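Local coordinates for 182aa long hypothetical protein (Pyrococcus horikoshii, PDB 2GAN), which is of unknown function but belongs to the GNAT family and is probably an acetyltransferase that transfers an acetyl group from acetyl-CoA, at residues A[96-109]-A[131-145]. Sequence-based numbering, arbitrary orientation.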
loop_
_atom_site.group_PDB
_atom_site.type_symbol
_atom_site.label_atom_id
_atom_site.label_comp_id
_atom_site.label_asym_id
_atom_site.label_seq_id
_atom_site.Cartn_x
_atom_site.Cartn_y
_atom_site.Cartn_z
ATOM N N TRP A 96 14.468 -13.434 -4.784
ATOM C CA TRP A 96 14.876 -12.139 -4.249
ATOM C C TRP A 96 16.032 -12.205 -3.243
ATOM O O TRP A 96 16.603 -11.176 -2.895
ATOM C CB TRP A 96 13.672 -11.407 -3.618
ATOM C CG TRP A 96 12.927 -12.203 -2.585
ATOM C CD1 TRP A 96 11.901 -13.094 -2.805
ATOM C CD2 TRP A 96 13.189 -12.237 -1.178
ATOM N NE1 TRP A 96 11.528 -13.678 -1.626
ATOM C CE2 TRP A 96 12.298 -13.173 -0.611
ATOM C CE3 TRP A 96 14.097 -11.570 -0.343
ATOM C CZ2 TRP A 96 12.283 -13.459 0.763
ATOM C CZ3 TRP A 96 14.086 -11.853 1.021
ATOM C CH2 TRP A 96 13.184 -12.793 1.561
ATOM N N VAL A 97 16.396 -13.406 -2.803
ATOM C CA VAL A 97 17.465 -13.571 -1.813
ATOM C C VAL A 97 18.925 -13.395 -2.259
ATOM O O VAL A 97 19.478 -14.222 -2.975
ATOM C CB VAL A 97 17.340 -14.938 -1.105
ATOM C CG1 VAL A 97 18.517 -15.152 -0.156
ATOM C CG2 VAL A 97 16.030 -14.987 -0.322
ATOM N N PRO A 98 19.581 -12.316 -1.803
ATOM C CA PRO A 98 20.977 -12.072 -2.176
ATOM C C PRO A 98 21.949 -12.963 -1.393
ATOM O O PRO A 98 21.577 -13.614 -0.410
ATOM C CB PRO A 98 21.162 -10.598 -1.840
ATOM C CG PRO A 98 20.378 -10.474 -0.568
ATOM C CD PRO A 98 19.092 -11.256 -0.901
ATOM N N GLU A 99 23.201 -12.972 -1.841
ATOM C CA GLU A 99 24.247 -13.763 -1.214
ATOM C C GLU A 99 24.433 -13.401 0.262
ATOM O O GLU A 99 24.776 -14.258 1.077
ATOM C CB GLU A 99 25.559 -13.584 -2.005
ATOM C CG GLU A 99 26.834 -13.321 -1.188
ATOM C CD GLU A 99 26.996 -11.858 -0.764
ATOM O OE1 GLU A 99 26.833 -10.954 -1.621
ATOM O OE2 GLU A 99 27.313 -11.616 0.423
ATOM N N GLU A 100 24.191 -12.144 0.616
ATOM C CA GLU A 100 24.355 -11.745 2.006
ATOM C C GLU A 100 23.341 -12.416 2.929
ATOM O O GLU A 100 23.568 -12.502 4.133
ATOM C CB GLU A 100 24.283 -10.225 2.143
ATOM C CG GLU A 100 25.462 -9.511 1.481
ATOM C CD GLU A 100 25.076 -8.849 0.176
ATOM O OE1 GLU A 100 24.388 -9.499 -0.645
ATOM O OE2 GLU A 100 25.471 -7.679 -0.036
ATOM N N LEU A 101 22.224 -12.897 2.383
ATOM C CA LEU A 101 21.244 -13.576 3.224
ATOM C C LEU A 101 21.335 -15.094 3.102
ATOM O O LEU A 101 20.448 -15.813 3.561
ATOM C CB LEU A 101 19.818 -13.131 2.898
ATOM C CG LEU A 101 19.410 -11.703 3.260
ATOM C CD1 LEU A 101 17.892 -11.674 3.422
ATOM C CD2 LEU A 101 20.076 -11.257 4.552
HETATM N N MSE A 102 22.399 -15.592 2.484
HETATM C CA MSE A 102 22.539 -17.033 2.353
HETATM C C MSE A 102 23.453 -17.594 3.430
HETATM O O MSE A 102 24.505 -18.141 3.128
HETATM C CB MSE A 102 23.080 -17.400 0.971
HETATM C CG MSE A 102 22.162 -17.008 -0.170
HETATM SE SE MSE A 102 22.951 -17.423 -1.881
HETATM C CE MSE A 102 21.680 -16.546 -3.035
ATOM N N ASN A 103 23.046 -17.461 4.690
ATOM C CA ASN A 103 23.846 -17.975 5.797
ATOM C C ASN A 103 22.968 -18.657 6.852
ATOM O O ASN A 103 21.750 -18.481 6.865
ATOM C CB ASN A 103 24.664 -16.848 6.427
ATOM C CG ASN A 103 23.823 -15.914 7.250
ATOM O OD1 ASN A 103 23.310 -16.286 8.306
ATOM N ND2 ASN A 103 23.670 -14.690 6.771
ATOM N N GLU A 104 23.604 -19.422 7.736
ATOM C CA GLU A 104 22.925 -20.192 8.778
ATOM C C GLU A 104 22.016 -19.429 9.738
ATOM O O GLU A 104 21.105 -20.018 10.313
ATOM C CB GLU A 104 23.958 -20.982 9.585
ATOM C CG GLU A 104 23.387 -22.111 10.438
ATOM C CD GLU A 104 22.777 -23.235 9.611
ATOM O OE1 GLU A 104 23.388 -23.632 8.597
ATOM O OE2 GLU A 104 21.696 -23.740 9.985
ATOM N N LYS A 105 22.255 -18.137 9.933
ATOM C CA LYS A 105 21.396 -17.380 10.837
ATOM C C LYS A 105 20.212 -16.708 10.145
ATOM O O LYS A 105 19.500 -15.922 10.765
ATOM C CB LYS A 105 22.200 -16.328 11.604
ATOM C CG LYS A 105 23.029 -16.918 12.742
ATOM C CD LYS A 105 23.302 -15.892 13.836
ATOM C CE LYS A 105 22.024 -15.482 14.572
ATOM N NZ LYS A 105 21.445 -16.564 15.418
ATOM N N VAL A 106 19.991 -17.018 8.871
ATOM C CA VAL A 106 18.878 -16.410 8.141
ATOM C C VAL A 106 17.584 -17.222 8.202
ATOM O O VAL A 106 17.573 -18.433 7.977
ATOM C CB VAL A 106 19.241 -16.154 6.646
ATOM C CG1 VAL A 106 18.030 -15.632 5.896
ATOM C CG2 VAL A 106 20.368 -15.134 6.549
ATOM N N GLY A 107 16.492 -16.532 8.516
ATOM C CA GLY A 107 15.183 -17.153 8.582
ATOM C C GLY A 107 14.213 -16.310 7.770
ATOM O O GLY A 107 14.113 -15.099 7.976
ATOM N N LEU A 108 13.496 -16.948 6.850
ATOM C CA LEU A 108 12.548 -16.253 5.983
ATOM C C LEU A 108 11.081 -16.444 6.357
ATOM O O LEU A 108 10.635 -17.557 6.618
ATOM C CB LEU A 108 12.743 -16.716 4.536
ATOM C CG LEU A 108 13.831 -16.120 3.648
ATOM C CD1 LEU A 108 15.012 -15.661 4.454
ATOM C CD2 LEU A 108 14.232 -17.146 2.608
ATOM N N ILE A 109 10.340 -15.340 6.384
ATOM C CA ILE A 109 8.914 -15.374 6.663
ATOM C C ILE A 109 8.237 -14.908 5.385
ATOM O O ILE A 109 8.675 -13.940 4.771
ATOM C CB ILE A 109 8.530 -14.413 7.810
ATOM C CG1 ILE A 109 8.954 -15.027 9.154
ATOM C CG2 ILE A 109 7.021 -14.116 7.767
ATOM C CD1 ILE A 109 8.763 -14.115 10.355
ATOM N N ALA A 131 5.427 -16.772 14.300
ATOM C CA ALA A 131 6.467 -16.992 13.303
ATOM C C ALA A 131 7.824 -16.452 13.728
ATOM O O ALA A 131 8.847 -17.111 13.552
ATOM C CB ALA A 131 6.054 -16.371 11.973
ATOM N N VAL A 132 7.840 -15.243 14.268
ATOM C CA VAL A 132 9.087 -14.660 14.699
ATOM C C VAL A 132 9.707 -15.519 15.797
ATOM O O VAL A 132 10.912 -15.810 15.763
ATOM C CB VAL A 132 8.871 -13.230 15.201
ATOM C CG1 VAL A 132 10.107 -12.741 15.924
ATOM C CG2 VAL A 132 8.545 -12.322 14.017
ATOM N N LYS A 133 8.895 -15.943 16.764
ATOM C CA LYS A 133 9.411 -16.779 17.855
ATOM C C LYS A 133 9.851 -18.163 17.379
ATOM O O LYS A 133 10.872 -18.685 17.835
ATOM C CB LYS A 133 8.373 -16.917 18.973
ATOM C CG LYS A 133 8.476 -15.805 20.011
ATOM C CD LYS A 133 7.309 -15.798 20.990
ATOM C CE LYS A 133 7.348 -14.541 21.856
ATOM N NZ LYS A 133 6.045 -14.289 22.531
ATOM N N ARG A 134 9.096 -18.757 16.464
ATOM C CA ARG A 134 9.465 -20.068 15.961
ATOM C C ARG A 134 10.865 -19.981 15.355
ATOM O O ARG A 134 11.738 -20.779 15.682
ATOM C CB ARG A 134 8.455 -20.539 14.917
ATOM C CG ARG A 134 8.838 -21.827 14.205
ATOM C CD ARG A 134 9.035 -22.980 15.171
ATOM N NE ARG A 134 9.411 -24.186 14.439
ATOM C CZ ARG A 134 9.790 -25.323 15.008
ATOM N NH1 ARG A 134 9.850 -25.426 16.325
ATOM N NH2 ARG A 134 10.115 -26.357 14.255
ATOM N N LEU A 135 11.085 -19.000 14.485
ATOM C CA LEU A 135 12.394 -18.846 13.870
ATOM C C LEU A 135 13.473 -18.652 14.930
ATOM O O LEU A 135 14.514 -19.303 14.881
ATOM C CB LEU A 135 12.394 -17.673 12.893
ATOM C CG LEU A 135 11.699 -17.969 11.559
ATOM C CD1 LEU A 135 11.721 -16.722 10.717
ATOM C CD2 LEU A 135 12.401 -19.123 10.831
ATOM N N ARG A 136 13.216 -17.768 15.890
ATOM C CA ARG A 136 14.171 -17.522 16.963
ATOM C C ARG A 136 14.538 -18.816 17.685
ATOM O O ARG A 136 15.710 -19.092 17.917
ATOM C CB ARG A 136 13.608 -16.502 17.965
ATOM C CG ARG A 136 13.802 -15.057 17.530
ATOM C CD ARG A 136 13.120 -14.080 18.472
ATOM N NE ARG A 136 13.554 -14.218 19.864
ATOM C CZ ARG A 136 14.712 -13.774 20.352
ATOM N NH1 ARG A 136 15.583 -13.151 19.568
ATOM N NH2 ARG A 136 14.992 -13.948 21.637
ATOM N N SER A 137 13.541 -19.621 18.020
ATOM C CA SER A 137 13.808 -20.869 18.719
ATOM C C SER A 137 14.651 -21.799 17.857
ATOM O O SER A 137 15.130 -22.822 18.335
ATOM C CB SER A 137 12.499 -21.568 19.070
ATOM O OG SER A 137 11.913 -22.113 17.904
ATOM N N LEU A 138 14.813 -21.451 16.583
ATOM C CA LEU A 138 15.608 -22.257 15.661
ATOM C C LEU A 138 16.973 -21.600 15.459
ATOM O O LEU A 138 17.770 -22.049 14.634
ATOM C CB LEU A 138 14.892 -22.393 14.303
ATOM C CG LEU A 138 13.533 -23.110 14.248
ATOM C CD1 LEU A 138 13.047 -23.220 12.793
ATOM C CD2 LEU A 138 13.659 -24.493 14.853
ATOM N N GLY A 139 17.232 -20.542 16.225
ATOM C CA GLY A 139 18.489 -19.825 16.132
ATOM C C GLY A 139 18.615 -18.987 14.871
ATOM O O GLY A 139 19.731 -18.699 14.423
ATOM N N LYS A 140 17.478 -18.586 14.297
ATOM C CA LYS A 140 17.471 -17.784 13.064
ATOM C C LYS A 140 16.917 -16.374 13.249
ATOM O O LYS A 140 16.100 -16.133 14.122
ATOM C CB LYS A 140 16.611 -18.460 11.984
ATOM C CG LYS A 140 16.837 -19.947 11.775
ATOM C CD LYS A 140 18.171 -20.251 11.128
ATOM C CE LYS A 140 18.308 -21.751 10.885
ATOM N NZ LYS A 140 19.472 -22.062 10.033
ATOM N N ASP A 141 17.357 -15.450 12.408
ATOM C CA ASP A 141 16.842 -14.094 12.447
ATOM C C ASP A 141 15.792 -13.981 11.343
ATOM O O ASP A 141 16.003 -14.469 10.227
ATOM C CB ASP A 141 17.956 -13.083 12.202
ATOM C CG ASP A 141 18.961 -13.064 13.318
ATOM O OD1 ASP A 141 18.521 -13.026 14.487
ATOM O OD2 ASP A 141 20.179 -13.083 13.028
ATOM N N PRO A 142 14.637 -13.361 11.651
ATOM C CA PRO A 142 13.524 -13.168 10.711
ATOM C C PRO A 142 13.754 -12.100 9.634
ATOM O O PRO A 142 14.114 -10.965 9.944
ATOM C CB PRO A 142 12.356 -12.783 11.622
ATOM C CG PRO A 142 12.720 -13.371 12.947
ATOM C CD PRO A 142 14.197 -13.098 13.033
ATOM N N TYR A 143 13.508 -12.470 8.377
ATOM C CA TYR A 143 13.649 -11.559 7.235
ATOM C C TYR A 143 12.399 -11.664 6.364
ATOM O O TYR A 143 11.793 -12.730 6.273
ATOM C CB TYR A 143 14.849 -11.946 6.373
ATOM C CG TYR A 143 16.200 -11.612 6.953
ATOM C CD1 TYR A 143 16.844 -10.431 6.608
ATOM C CD2 TYR A 143 16.843 -12.484 7.832
ATOM C CE1 TYR A 143 18.097 -10.118 7.115
ATOM C CE2 TYR A 143 18.099 -12.180 8.350
ATOM C CZ TYR A 143 18.719 -10.993 7.983
ATOM O OH TYR A 143 19.965 -10.682 8.469
ATOM N N VAL A 144 12.016 -10.562 5.722
ATOM C CA VAL A 144 10.849 -10.554 4.836
ATOM C C VAL A 144 11.149 -9.711 3.610
ATOM O O VAL A 144 12.093 -8.921 3.613
ATOM C CB VAL A 144 9.589 -9.951 5.509
ATOM C CG1 VAL A 144 9.077 -10.869 6.590
ATOM C CG2 VAL A 144 9.904 -8.570 6.064
ATOM N N VAL A 145 10.349 -9.882 2.560
ATOM C CA VAL A 145 10.528 -9.105 1.344
ATOM C C VAL A 145 9.225 -8.365 1.095
ATOM O O VAL A 145 8.154 -8.866 1.428
ATOM C CB VAL A 145 10.857 -10.000 0.113
ATOM C CG1 VAL A 145 9.662 -10.886 -0.244
ATOM C CG2 VAL A 145 11.238 -9.123 -1.073
HETATM O O HOH W 1 8.193 -12.079 2.687
#
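Val-106, Gly-107 and Leu-108 pair in parallel with Asp-141, Pro-142 and Tyr-143, a worked example of how a beta-alpha-beta crossover closes. Four backbone hydrogen bonds join them, the first from Asp-141 N to Lys-105 O (2.7 Å) and the last from Ile-109 N to Tyr-143 O (3.0 Å), the strand segments twisting by 45°. Beyond them the strands splay, as in the V-shaped opening of the GNAT fold, and a water spans Ile-109 O and Val-145 N. The helix, ended by a Schellman motif at Gly-139, covers one face of the sheet: Ile-109 CG1 meets Leu-135 CD1 at 3.6 Å, and Ile-109 CD1 reaches Ala-131, Val-132 and Pro-142.

On the other face, Leu-101 lays both methyls against the Tyr-143 ring, CD2 3.4 Å from CE1, while Val-106 comes in at about a right angle to the tyrosine side chain. The Trp-96 indole is sandwiched: Val-97 CG2 lies toward the rim of one face, and Val-145 CB sits 3.4 Å from the centroid of the six-membered ring on the opposite face, a CH-pi contact.

At the loop end, Lys-140 NZ grips Glu-104 twice, by a hydrogen bond to its backbone O (2.6 Å) and, from above the carboxylate plane, by a salt bridge to OE2 (2.8 Å). Lys-105, bent at its last two torsions, hydrogen-bonds through NZ to Gly-139 O (2.9 Å) from above the carbonyl plane. Tyr-143 and Val-144 also pair with a strand of the second subunit, extending the sheet. Apolar side chains thus pack on both faces, while lysines tie the 103-106 turn to the helix-to-strand connection at Gly-139 and Lys-140. Buried Lys-140 meets a carbonyl and a carboxylate shared with Arg-88, neighbours that would probably favour its charged form.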